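Local coordinates for protein 6-phosphogluconate dehydrogenase NAD-binding (Dyadobacter fermentans, PDB 4GBJ) that is probably an NAD(P)-dependent oxidoreductase of the 6-phosphogluconate and 3-hydroxyisobutyrate dehydrogenase kind, pairing a Rossmann-type nucleotide-binding domain with an all-helical one, at residues Met194-Lys197 against Ser201-Ser204; Glu186-Ala191 against Pro217-Tyr222; Ile23-Gly28 against Thr45-Thr50; Gly91-Met96 against Gln109-Tyr114; Phe236-Gly241 against Ser271-Gly276. All coordinates share one frame; numbering follows the deposited sequence.

Overall arrangement
The five contacts fall in two parts of the chain. Interactions 3 and 4 come first, both in the Rossmann-type range at the N-terminal end, with centres about 24 Å apart. Interactions 2, 1 and 5 belong to the helical C-terminal range; the residues of interaction 1 lie within the chain interval that interaction 2 spans, and interaction 5 follows. Interactions 1 and 2 share the long helix 169-197, their centres about 13 Å apart, both within reach of the second subunit, whereas interaction 5, its centre about 18 Å from that of interaction 2, ties helix 238-254 to helix 260-274. The centres of interactions 1 and 4 are about 50 Å apart. None of the five bridges the two ranges.

Interaction 1. Residues Met194-Lys197 against Ser201-Ser204; sequences MAEK and SRQS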
# COMPACT_ATOMS: atom_id res chain seq x y z
N MSE B 194 -11.82 11.52 2.57
CA MSE B 194 -12.11 12.43 1.48
C MSE B 194 -13.38 11.98 0.75
O MSE B 194 -14.23 12.81 0.35
CB MSE B 194 -10.93 12.51 0.45
CG MSE B 194 -11.34 13.22 -0.92
SE MSE B 194 -9.74 13.42 -2.04
CE MSE B 194 -9.54 11.57 -2.70
N ALA B 195 -13.48 10.67 0.48
CA ALA B 195 -14.64 10.10 -0.20
C ALA B 195 -15.88 10.30 0.66
O ALA B 195 -16.90 10.84 0.18
CB ALA B 195 -14.39 8.61 -0.47
N GLU B 196 -15.78 9.99 1.96
CA GLU B 196 -16.91 10.13 2.87
C GLU B 196 -17.46 11.55 2.91
O GLU B 196 -18.66 11.77 2.84
CB GLU B 196 -16.52 9.68 4.26
CG GLU B 196 -17.64 9.77 5.27
CD GLU B 196 -17.23 9.33 6.66
OE1 GLU B 196 -16.03 9.02 6.87
OE2 GLU B 196 -18.11 9.33 7.54
N LYS B 197 -16.59 12.53 2.98
CA LYS B 197 -17.04 13.93 3.01
C LYS B 197 -17.58 14.37 1.65
O LYS B 197 -18.28 15.34 1.59
CB LYS B 197 -15.88 14.77 3.51
CG LYS B 197 -15.64 14.38 4.96
CD LYS B 197 -15.17 15.44 5.75
CE LYS B 197 -16.18 16.52 6.06
NZ LYS B 197 -15.38 17.62 6.61
N SER B 201 -19.75 6.32 0.22
CA SER B 201 -19.56 5.40 1.34
C SER B 201 -18.12 4.87 1.38
O SER B 201 -17.49 4.69 0.33
CB SER B 201 -20.56 4.24 1.27
OG SER B 201 -20.06 3.23 0.42
N ARG B 202 -17.59 4.68 2.60
CA ARG B 202 -16.21 4.26 2.78
C ARG B 202 -16.05 2.82 2.25
O ARG B 202 -15.03 2.44 1.66
CB ARG B 202 -15.83 4.36 4.27
CG ARG B 202 -15.84 5.78 4.85
CD ARG B 202 -15.70 5.73 6.35
NE ARG B 202 -14.35 5.39 6.80
CZ ARG B 202 -13.34 6.26 6.95
NH1 ARG B 202 -13.53 7.54 6.67
NH2 ARG B 202 -12.15 5.86 7.39
N GLN B 203 -17.07 2.02 2.45
CA GLN B 203 -17.08 0.63 2.02
C GLN B 203 -17.00 0.54 0.49
O GLN B 203 -16.30 -0.33 -0.02
CB GLN B 203 -18.39 -0.07 2.50
CG GLN B 203 -18.44 -1.59 2.21
CD GLN B 203 -17.38 -2.39 2.97
OE1 GLN B 203 -16.86 -1.96 4.00
NE2 GLN B 203 -17.08 -3.60 2.50
N SER B 204 -17.72 1.40 -0.25
CA SER B 204 -17.72 1.33 -1.74
C SER B 204 -16.37 1.71 -2.34
O SER B 204 -15.92 1.05 -3.28
CB SER B 204 -18.84 2.18 -2.33
OG SER B 204 -18.63 3.57 -2.17
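E196 and R202 face each other across a short turn, one near the end of helix 169-197 and the other in the first turn of helix 202-211, and a salt bridge closes the gap. The tight part is small. R202 NH1 gives a hydrogen bond to E196 OE1 at 2.9 Å, met nearly head-on along the carboxylate's C-O bond, though the N-H is bent to 143° and the oxygen lies somewhat out of the guanidinium plane. The two flat groups are turned well across one another, their planes 72° apart. E196 has CG opposite the backbone N and a straight chain beyond it, while the bend of R202 at chi3 (74°) turns the guanidinium so that NH1 reaches the carboxylate; R202 CD, on the way, lies 3.3 Å from E196 OE1. The looser side is around S201, the N-cap residue, whose side chain points away from 194-197; S204 OG turns back to S201 O at 3.0 Å. Backbone oxygens of V226 and A227, the latter weakly, take R202 NH2 and NE, while T193 OG1 shares NH1. With every guanidinium nitrogen engaged, the buried arginine is fixed in rotation, and the partly exposed glutamate probably offsets its charge.

Interaction 2. Residues Glu186-Ala191 against Pro217-Tyr222; sequences EMMGEA and PIFQNY
Two selenomethionines meet a single phenylalanine at its rim: M188 SE and M187 SE both lie near the plane of the F219 ring, beside its edge and not over a face. The closer is M188, whose SE stands 3.8 Å from F219 CD1 and 5.1 Å from the ring centroid, 76° off the normal, an edge-on Met-aromatic contact. M187 SE comes to 4.3 Å from F219 CE1, the next carbon along that rim. M188 leaves helix 169-197 toward the partner helix and bends at chi3 (-69°), which swings its terminal methyl past the ring to Y222, with CE 4.2 Å from Y222 CB. These side chains bridge a wide gap, since the axes of segments 186-191 and 217-222 come no closer than 11.5 Å, crossing at -52°. The dimer interface is near: M187 touches C183 of the second subunit, and F219 touches F214 of that subunit as well as F214 of its own chain. Y222 lies about 9 Å, side chain to side chain, from K174, the predicted active-site lysine. Chemically, the contact rests on dispersion, probably aided by attraction between the weakly positive C-H rim and the selenium, which stands where methionine has sulfur.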
# COMPACT_ATOMS: atom_id res chain seq x y z
N GLU B 186 -2.85 4.76 7.03
CA GLU B 186 -2.99 6.20 6.97
C GLU B 186 -3.52 6.66 5.59
O GLU B 186 -4.41 7.50 5.56
CB GLU B 186 -1.66 6.89 7.32
CG GLU B 186 -1.67 8.37 7.05
CD GLU B 186 -2.61 9.17 7.91
OE1 GLU B 186 -2.89 10.32 7.52
OE2 GLU B 186 -2.93 8.73 9.03
N MSE B 187 -2.98 6.17 4.48
CA MSE B 187 -3.42 6.66 3.18
C MSE B 187 -4.90 6.26 2.94
O MSE B 187 -5.64 7.02 2.33
CB MSE B 187 -2.52 6.18 2.03
CG MSE B 187 -2.62 4.64 1.73
SE MSE B 187 -1.43 4.11 0.29
CE MSE B 187 0.24 3.93 1.18
N MSE B 188 -5.33 5.09 3.45
CA MSE B 188 -6.74 4.68 3.37
C MSE B 188 -7.63 5.58 4.27
O MSE B 188 -8.70 5.99 3.83
CB MSE B 188 -6.92 3.22 3.72
CG MSE B 188 -6.49 2.34 2.58
SE MSE B 188 -6.83 0.44 2.76
CE MSE B 188 -5.63 -0.10 4.13
N GLY B 189 -7.18 5.91 5.46
CA GLY B 189 -7.90 6.86 6.31
C GLY B 189 -8.14 8.20 5.60
O GLY B 189 -9.26 8.70 5.54
N GLU B 190 -7.09 8.72 4.98
CA GLU B 190 -7.16 9.99 4.25
C GLU B 190 -8.07 9.89 3.07
O GLU B 190 -8.95 10.73 2.88
CB GLU B 190 -5.76 10.44 3.77
CG GLU B 190 -4.86 10.85 4.94
CD GLU B 190 -3.50 11.40 4.55
OE1 GLU B 190 -3.42 11.99 3.47
OE2 GLU B 190 -2.51 11.21 5.29
N ALA B 191 -7.85 8.85 2.25
CA ALA B 191 -8.61 8.64 1.02
C ALA B 191 -10.06 8.34 1.31
O ALA B 191 -10.93 8.95 0.68
CB ALA B 191 -7.99 7.52 0.19
N PRO B 217 -3.00 -8.73 0.59
CA PRO B 217 -3.68 -9.04 1.86
C PRO B 217 -3.69 -7.91 2.88
O PRO B 217 -4.72 -7.74 3.54
CB PRO B 217 -2.93 -10.27 2.38
CG PRO B 217 -1.65 -10.35 1.53
CD PRO B 217 -2.07 -9.82 0.21
N ILE B 218 -2.61 -7.09 2.95
CA ILE B 218 -2.53 -5.94 3.86
C ILE B 218 -3.74 -4.98 3.63
O ILE B 218 -4.47 -4.70 4.56
CB ILE B 218 -1.15 -5.18 3.74
CG1 ILE B 218 0.05 -6.03 4.25
CG2 ILE B 218 -1.16 -3.82 4.47
CD1 ILE B 218 -0.11 -6.64 5.63
N PHE B 219 -3.99 -4.57 2.40
CA PHE B 219 -5.06 -3.62 2.07
C PHE B 219 -6.45 -4.18 2.20
O PHE B 219 -7.35 -3.42 2.53
CB PHE B 219 -4.90 -3.04 0.65
CG PHE B 219 -3.70 -2.16 0.59
CD1 PHE B 219 -3.81 -0.80 0.80
CD2 PHE B 219 -2.45 -2.67 0.28
CE1 PHE B 219 -2.70 0.03 0.74
CE2 PHE B 219 -1.33 -1.84 0.26
CZ PHE B 219 -1.46 -0.50 0.50
N GLN B 220 -6.65 -5.45 1.95
CA GLN B 220 -7.98 -6.05 2.05
C GLN B 220 -8.35 -6.29 3.54
O GLN B 220 -9.50 -6.02 3.94
CB GLN B 220 -8.02 -7.35 1.22
CG GLN B 220 -7.85 -7.02 -0.30
CD GLN B 220 -8.13 -8.17 -1.28
OE1 GLN B 220 -8.87 -8.02 -2.30
NE2 GLN B 220 -7.44 -9.28 -1.08
N ASN B 221 -7.39 -6.77 4.34
CA ASN B 221 -7.61 -7.00 5.77
C ASN B 221 -7.66 -5.69 6.54
O ASN B 221 -8.62 -5.45 7.27
CB ASN B 221 -6.51 -7.88 6.36
CG ASN B 221 -6.40 -9.29 5.79
OD1 ASN B 221 -5.34 -9.92 5.89
ND2 ASN B 221 -7.47 -9.88 5.26
N TYR B 222 -6.67 -4.83 6.34
CA TYR B 222 -6.66 -3.57 7.07
C TYR B 222 -7.69 -2.58 6.47
O TYR B 222 -8.25 -1.81 7.23
CB TYR B 222 -5.26 -2.97 7.15
CG TYR B 222 -4.36 -3.70 8.13
CD1 TYR B 222 -4.51 -3.54 9.50
CD2 TYR B 222 -3.41 -4.61 7.69
CE1 TYR B 222 -3.69 -4.21 10.41
CE2 TYR B 222 -2.56 -5.27 8.58
CZ TYR B 222 -2.68 -5.04 9.94
OH TYR B 222 -1.88 -5.71 10.84

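Interaction 3. Residues Ile23-Gly28 against Thr45-Thr50; sequences ILLEAG and TKLGAT
L25 reaches from the last turn of helix 17-26 onto the chain that leaves helix 42-46, and its two methyls divide the work. CD1 lies against L47, 3.7 Å from that residue's CB, and CD2 meets the backbone beyond, 3.6 Å from A49 N. Both methyls also close on the A49 methyl, CD2 at 3.9 Å from A49 CB, which therefore fits against the fork of the leucine. What places the fork there is an ordinary helical leucine conformation, with CG opposite the carbonyl carbon and beside the backbone nitrogen (chi1 -72°). L47 is less regular: its chi1 of -97° departs from a staggered value, and it offers mainly CB to the contact. G48, with positive phi, ends its helix in a Schellman motif and lets the chain turn from L47 to A49 alongside L25; G28 closes helix 17-26 in the same way. L31 of strand 31-34 and L44 of helix 42-46 also touch L25 and A49, joining the contact to the parallel part of the Rossmann-type sheet. The side chain-to-side chain touches are all aliphatic, and a leucine methyl also rests on backbone atoms of 48-49; the pairing is therefore apolar and weakly directional, buried at L25 and A49 and exposed at L47.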
# COMPACT_ATOMS: atom_id res chain seq x y z
N ILE B 23 3.96 -26.20 16.45
CA ILE B 23 4.41 -26.76 15.17
C ILE B 23 5.76 -27.48 15.31
O ILE B 23 5.96 -28.51 14.66
CB ILE B 23 4.47 -25.65 14.09
CG1 ILE B 23 3.06 -25.31 13.64
CG2 ILE B 23 5.34 -26.02 12.90
CD1 ILE B 23 2.91 -23.89 13.20
N LEU B 24 6.68 -26.96 16.13
CA LEU B 24 7.98 -27.60 16.28
C LEU B 24 7.83 -28.90 17.05
O LEU B 24 8.50 -29.86 16.72
CB LEU B 24 9.00 -26.63 16.95
CG LEU B 24 9.29 -25.35 16.16
CD1 LEU B 24 10.32 -24.47 16.91
CD2 LEU B 24 9.74 -25.65 14.72
N LEU B 25 6.89 -28.97 17.99
CA LEU B 25 6.57 -30.21 18.68
C LEU B 25 5.95 -31.23 17.69
O LEU B 25 6.46 -32.35 17.59
CB LEU B 25 5.63 -29.96 19.86
CG LEU B 25 6.27 -29.27 21.03
CD1 LEU B 25 5.20 -28.71 21.97
CD2 LEU B 25 7.25 -30.22 21.78
N GLU B 26 4.91 -30.82 16.93
CA GLU B 26 4.30 -31.66 15.89
C GLU B 26 5.35 -32.17 14.91
O GLU B 26 5.26 -33.31 14.47
CB GLU B 26 3.25 -30.86 15.06
CG GLU B 26 1.92 -30.55 15.72
CD GLU B 26 1.04 -29.55 14.98
OE1 GLU B 26 1.52 -28.88 14.03
OE2 GLU B 26 -0.15 -29.42 15.36
N ALA B 27 6.34 -31.32 14.53
CA ALA B 27 7.40 -31.71 13.58
C ALA B 27 8.53 -32.64 14.18
O ALA B 27 9.52 -32.92 13.49
CB ALA B 27 8.03 -30.47 12.99
N GLY B 28 8.38 -33.11 15.42
CA GLY B 28 9.32 -34.05 16.04
C GLY B 28 10.46 -33.47 16.86
O GLY B 28 11.29 -34.24 17.34
N THR B 45 2.96 -28.90 27.15
CA THR B 45 3.36 -30.10 27.90
C THR B 45 2.55 -31.33 27.45
O THR B 45 3.07 -32.44 27.46
CB THR B 45 3.24 -29.90 29.42
OG1 THR B 45 1.95 -29.41 29.79
CG2 THR B 45 4.29 -28.95 29.96
N LYS B 46 1.31 -31.10 26.97
CA LYS B 46 0.47 -32.18 26.47
C LYS B 46 0.99 -32.67 25.11
O LYS B 46 0.82 -33.85 24.77
CB LYS B 46 -1.02 -31.74 26.34
CG LYS B 46 -1.59 -30.85 27.46
CD LYS B 46 -1.32 -31.33 28.91
CE LYS B 46 -2.41 -32.23 29.44
NZ LYS B 46 -3.51 -31.46 30.11
N LEU B 47 1.65 -31.77 24.34
CA LEU B 47 2.21 -32.08 23.02
C LEU B 47 3.63 -32.69 23.08
O LEU B 47 4.17 -33.01 22.02
CB LEU B 47 2.21 -30.83 22.12
CG LEU B 47 1.03 -30.73 21.17
CD1 LEU B 47 -0.27 -30.58 21.92
CD2 LEU B 47 1.22 -29.56 20.21
N GLY B 48 4.20 -32.90 24.28
CA GLY B 48 5.51 -33.50 24.47
C GLY B 48 6.57 -32.62 25.10
O GLY B 48 7.58 -33.14 25.58
N ALA B 49 6.37 -31.28 25.13
CA ALA B 49 7.37 -30.36 25.69
C ALA B 49 7.55 -30.50 27.20
O ALA B 49 6.66 -30.95 27.89
CB ALA B 49 6.98 -28.91 25.40
N THR B 50 8.70 -30.02 27.70
CA THR B 50 9.02 -29.97 29.13
C THR B 50 9.05 -28.46 29.53
O THR B 50 9.35 -27.62 28.70
CB THR B 50 10.33 -30.72 29.41
OG1 THR B 50 11.28 -30.41 28.38
CG2 THR B 50 10.13 -32.23 29.45

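Interaction 4. Residues Gly91-Met96 against Gln109-Tyr114; sequences GVHVSM and QVHEWY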
# COMPACT_ATOMS: atom_id res chain seq x y z
N GLY B 91 26.57 -22.27 20.54
CA GLY B 91 25.16 -22.12 20.87
C GLY B 91 24.55 -21.13 19.91
O GLY B 91 25.26 -20.27 19.36
N VAL B 92 23.28 -21.30 19.58
CA VAL B 92 22.60 -20.43 18.62
C VAL B 92 21.30 -19.90 19.22
O VAL B 92 20.50 -20.69 19.71
CB VAL B 92 22.32 -21.16 17.27
CG1 VAL B 92 21.56 -20.24 16.31
CG2 VAL B 92 23.61 -21.64 16.62
N HIS B 93 21.09 -18.56 19.18
CA HIS B 93 19.90 -17.90 19.66
C HIS B 93 19.14 -17.33 18.46
O HIS B 93 19.69 -16.50 17.75
CB HIS B 93 20.26 -16.78 20.66
CG HIS B 93 19.10 -15.91 21.08
ND1 HIS B 93 19.31 -14.71 21.75
CD2 HIS B 93 17.75 -16.13 20.99
CE1 HIS B 93 18.10 -14.19 21.95
NE2 HIS B 93 17.13 -15.02 21.52
N VAL B 94 17.95 -17.83 18.20
CA VAL B 94 17.04 -17.36 17.14
C VAL B 94 16.09 -16.37 17.82
O VAL B 94 15.20 -16.74 18.57
CB VAL B 94 16.30 -18.53 16.45
CG1 VAL B 94 15.52 -18.02 15.24
CG2 VAL B 94 17.29 -19.60 16.02
N SER B 95 16.33 -15.12 17.56
CA SER B 95 15.68 -14.02 18.25
C SER B 95 14.58 -13.47 17.34
O SER B 95 14.83 -12.78 16.36
CB SER B 95 16.75 -12.99 18.59
OG SER B 95 16.23 -11.86 19.27
N MSE B 96 13.38 -13.86 17.63
CA MSE B 96 12.22 -13.52 16.76
C MSE B 96 11.42 -12.30 17.19
O MSE B 96 10.48 -11.93 16.49
CB MSE B 96 11.32 -14.71 16.67
CG MSE B 96 12.07 -15.95 16.18
SE MSE B 96 10.89 -17.41 15.75
CE MSE B 96 10.36 -17.81 17.49
N GLN B 109 26.75 -9.00 19.78
CA GLN B 109 28.14 -8.77 20.20
C GLN B 109 28.41 -9.58 21.51
O GLN B 109 29.38 -10.32 21.58
CB GLN B 109 28.40 -7.24 20.37
CG GLN B 109 29.73 -6.80 19.73
CD GLN B 109 30.96 -7.36 20.44
OE1 GLN B 109 31.32 -6.91 21.55
NE2 GLN B 109 31.67 -8.31 19.82
N VAL B 110 27.48 -9.55 22.47
CA VAL B 110 27.62 -10.25 23.74
C VAL B 110 27.65 -11.77 23.52
O VAL B 110 28.44 -12.46 24.16
CB VAL B 110 26.53 -9.84 24.77
CG1 VAL B 110 26.64 -10.65 26.07
CG2 VAL B 110 26.59 -8.34 25.07
N HIS B 111 26.86 -12.28 22.57
CA HIS B 111 26.86 -13.71 22.26
C HIS B 111 28.23 -14.15 21.77
O HIS B 111 28.71 -15.19 22.18
CB HIS B 111 25.77 -14.05 21.22
CG HIS B 111 24.37 -14.10 21.77
ND1 HIS B 111 23.79 -12.99 22.38
CD2 HIS B 111 23.46 -15.11 21.75
CE1 HIS B 111 22.56 -13.37 22.72
NE2 HIS B 111 22.30 -14.61 22.32
N GLU B 112 28.86 -13.38 20.88
CA GLU B 112 30.21 -13.70 20.37
C GLU B 112 31.30 -13.70 21.44
O GLU B 112 32.34 -14.32 21.20
CB GLU B 112 30.63 -12.71 19.26
CG GLU B 112 29.80 -12.83 17.99
CD GLU B 112 29.69 -14.19 17.31
OE1 GLU B 112 28.72 -14.39 16.54
OE2 GLU B 112 30.58 -15.05 17.52
N TRP B 113 31.10 -13.05 22.59
CA TRP B 113 32.08 -13.09 23.67
C TRP B 113 32.26 -14.50 24.19
O TRP B 113 33.35 -14.86 24.64
CB TRP B 113 31.66 -12.23 24.87
CG TRP B 113 31.45 -10.77 24.62
CD1 TRP B 113 31.82 -10.03 23.54
CD2 TRP B 113 30.94 -9.84 25.58
NE1 TRP B 113 31.38 -8.73 23.68
CE2 TRP B 113 30.88 -8.58 24.95
CE3 TRP B 113 30.45 -9.97 26.89
CZ2 TRP B 113 30.37 -7.45 25.59
CZ3 TRP B 113 29.95 -8.85 27.52
CH2 TRP B 113 29.90 -7.60 26.87
N TYR B 114 31.14 -15.27 24.20
CA TYR B 114 31.11 -16.66 24.68
C TYR B 114 31.12 -17.70 23.55
O TYR B 114 30.89 -18.87 23.82
CB TYR B 114 29.84 -16.83 25.53
CG TYR B 114 29.87 -15.86 26.69
CD1 TYR B 114 30.84 -15.98 27.69
CD2 TYR B 114 29.04 -14.75 26.73
CE1 TYR B 114 30.99 -15.01 28.67
CE2 TYR B 114 29.11 -13.83 27.77
CZ TYR B 114 30.11 -13.95 28.72
OH TYR B 114 30.24 -13.05 29.75
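The backbones of strand 92-95 and the end of helix 101-113 are well separated, the nearest CA atoms, those of H93 and H111, being 8.5 Å apart. Two histidine side chains span that distance, both directed toward the opposite segment. H93 carries its ring toward the helix with CG anti to the backbone N (chi1 172°). The imidazoles meet through nitrogen: H93 ND1 and H111 NE2 are 3.0 Å apart and share a hydrogen bond in which either may be the donor. The planes differ by only 21°, yet the rings do not stack, because they adjoin rim to rim with centroids 5.2 Å apart. H111 NE2 lies near the plane of the H93 ring, at its edge, and also approaches H93 CB at 3.4 Å. The remaining nitrogens have partners of their own, H93 NE2 bonding to S67 OG and H111 ND1 to L107 O, the latter back into the same helix. A chain of hydrogen bonds from S67 through both imidazoles to the helix backbone results, and it holds each ring against rotation in a buried setting. Further along, W113 NE1 bonds nearly straight to Q109 OE1 at 2.8 Å, clipping one helical turn. Y118 meets both histidines edge-to-face and F79 stacks on H93. The contact thus lies within the beta-alpha-beta unit of strand 92-95, helix 101-113 and strand 117-124, with strand 64-67 flanking H93 and V84 of helix 81-87 packing on H111.

Interaction 5. Residues Phe236-Gly241 against Ser271-Gly276; sequences FRFPLG and SGLAKG
F238 and P239 of segment 236-241 pack onto L273 and G272 in the last turn of helix 260-274, a contact within the all-helical domain. A Schellman motif, with G276 as its positive-phi residue, closes the second helix. Ring against backbone comes first. F238 sends its ring toward the partner with CG opposite the backbone N (chi1 -167°), and its far end lands on the chain at G272: F238 CZ is 3.7 Å from G272 CA and F238 CE2 3.7 Å from L273 N. G272, having no side chain, lets the ring lie directly against its CA. Aliphatic packing forms the second group. L273 runs alongside F238, the two side chains overlapping head to tail, and its CD2 reaches F238 CD2 at 4.0 Å. Around this core, F269 meets the F238 ring edge-to-face, A284 touches it from a loop, and E278 packs on both P239 and L273. Polar bonds do not join the two segments: L240 N and G241 N bond back to R237 O and F238 O, K275 NZ reaches S271 OG weakly, and R237 NH2 turns to N279 OD1. At the outer margin, P239 CG rests 4.2 Å from L273 CD2.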
# COMPACT_ATOMS: atom_id res chain seq x y z
N PHE B 236 -3.55 -5.91 17.73
CA PHE B 236 -2.30 -5.34 18.25
C PHE B 236 -2.69 -4.03 19.00
O PHE B 236 -3.29 -3.13 18.38
CB PHE B 236 -1.37 -5.08 17.04
CG PHE B 236 0.10 -4.88 17.33
CD1 PHE B 236 0.84 -5.87 17.96
CD2 PHE B 236 0.76 -3.74 16.88
CE1 PHE B 236 2.20 -5.70 18.21
CE2 PHE B 236 2.14 -3.58 17.10
CZ PHE B 236 2.84 -4.56 17.76
N ARG B 237 -2.42 -3.94 20.31
CA ARG B 237 -2.89 -2.79 21.11
C ARG B 237 -2.28 -1.49 20.65
O ARG B 237 -1.13 -1.45 20.25
CB ARG B 237 -2.67 -2.99 22.62
CG ARG B 237 -3.78 -2.32 23.41
CD ARG B 237 -3.97 -2.92 24.79
NE ARG B 237 -4.60 -1.94 25.69
CZ ARG B 237 -3.97 -0.93 26.28
NH1 ARG B 237 -2.67 -0.76 26.12
NH2 ARG B 237 -4.64 -0.10 27.07
N PHE B 238 -3.08 -0.42 20.68
CA PHE B 238 -2.73 0.90 20.10
C PHE B 238 -1.37 1.44 20.54
O PHE B 238 -0.56 1.82 19.67
CB PHE B 238 -3.84 1.92 20.40
CG PHE B 238 -3.82 3.22 19.66
CD1 PHE B 238 -4.42 3.33 18.41
CD2 PHE B 238 -3.36 4.38 20.28
CE1 PHE B 238 -4.41 4.53 17.72
CE2 PHE B 238 -3.40 5.61 19.61
CZ PHE B 238 -3.91 5.67 18.31
N PRO B 239 -1.05 1.46 21.83
CA PRO B 239 0.26 2.00 22.24
C PRO B 239 1.42 1.24 21.60
O PRO B 239 2.49 1.83 21.42
CB PRO B 239 0.26 1.86 23.76
CG PRO B 239 -1.17 1.74 24.13
CD PRO B 239 -1.83 1.01 23.00
N LEU B 240 1.22 -0.04 21.22
CA LEU B 240 2.29 -0.81 20.60
C LEU B 240 2.63 -0.28 19.18
O LEU B 240 3.75 -0.42 18.75
CB LEU B 240 1.96 -2.32 20.58
CG LEU B 240 1.76 -2.90 21.96
CD1 LEU B 240 1.33 -4.35 21.87
CD2 LEU B 240 3.01 -2.76 22.84
N GLY B 241 1.70 0.41 18.51
CA GLY B 241 2.00 1.00 17.22
C GLY B 241 2.98 2.13 17.33
O GLY B 241 3.87 2.29 16.48
N SER B 271 -1.71 11.65 19.21
CA SER B 271 -3.02 12.29 19.22
C SER B 271 -4.11 11.30 19.62
O SER B 271 -5.00 11.65 20.40
CB SER B 271 -3.35 12.95 17.88
OG SER B 271 -4.54 13.70 18.02
N GLY B 272 -4.02 10.05 19.15
CA GLY B 272 -4.98 9.04 19.53
C GLY B 272 -4.95 8.73 21.02
O GLY B 272 -5.99 8.46 21.63
N LEU B 273 -3.75 8.72 21.61
CA LEU B 273 -3.64 8.54 23.06
C LEU B 273 -4.23 9.76 23.79
O LEU B 273 -4.89 9.60 24.82
CB LEU B 273 -2.18 8.31 23.45
CG LEU B 273 -1.60 6.94 23.08
CD1 LEU B 273 -0.09 6.95 23.33
CD2 LEU B 273 -2.29 5.79 23.87
N ALA B 274 -4.06 10.96 23.26
CA ALA B 274 -4.70 12.15 23.87
C ALA B 274 -6.23 11.99 23.82
O ALA B 274 -6.91 12.51 24.70
CB ALA B 274 -4.30 13.44 23.13
N LYS B 275 -6.75 11.24 22.83
CA LYS B 275 -8.18 10.97 22.66
C LYS B 275 -8.71 9.71 23.35
O LYS B 275 -9.88 9.40 23.20
CB LYS B 275 -8.49 10.90 21.17
CG LYS B 275 -8.28 12.29 20.53
CD LYS B 275 -8.70 12.33 19.11
CE LYS B 275 -8.91 13.76 18.66
NZ LYS B 275 -7.67 14.54 18.72
N GLY B 276 -7.89 9.04 24.17
CA GLY B 276 -8.35 7.89 24.94
C GLY B 276 -8.54 6.64 24.11
O GLY B 276 -9.31 5.76 24.48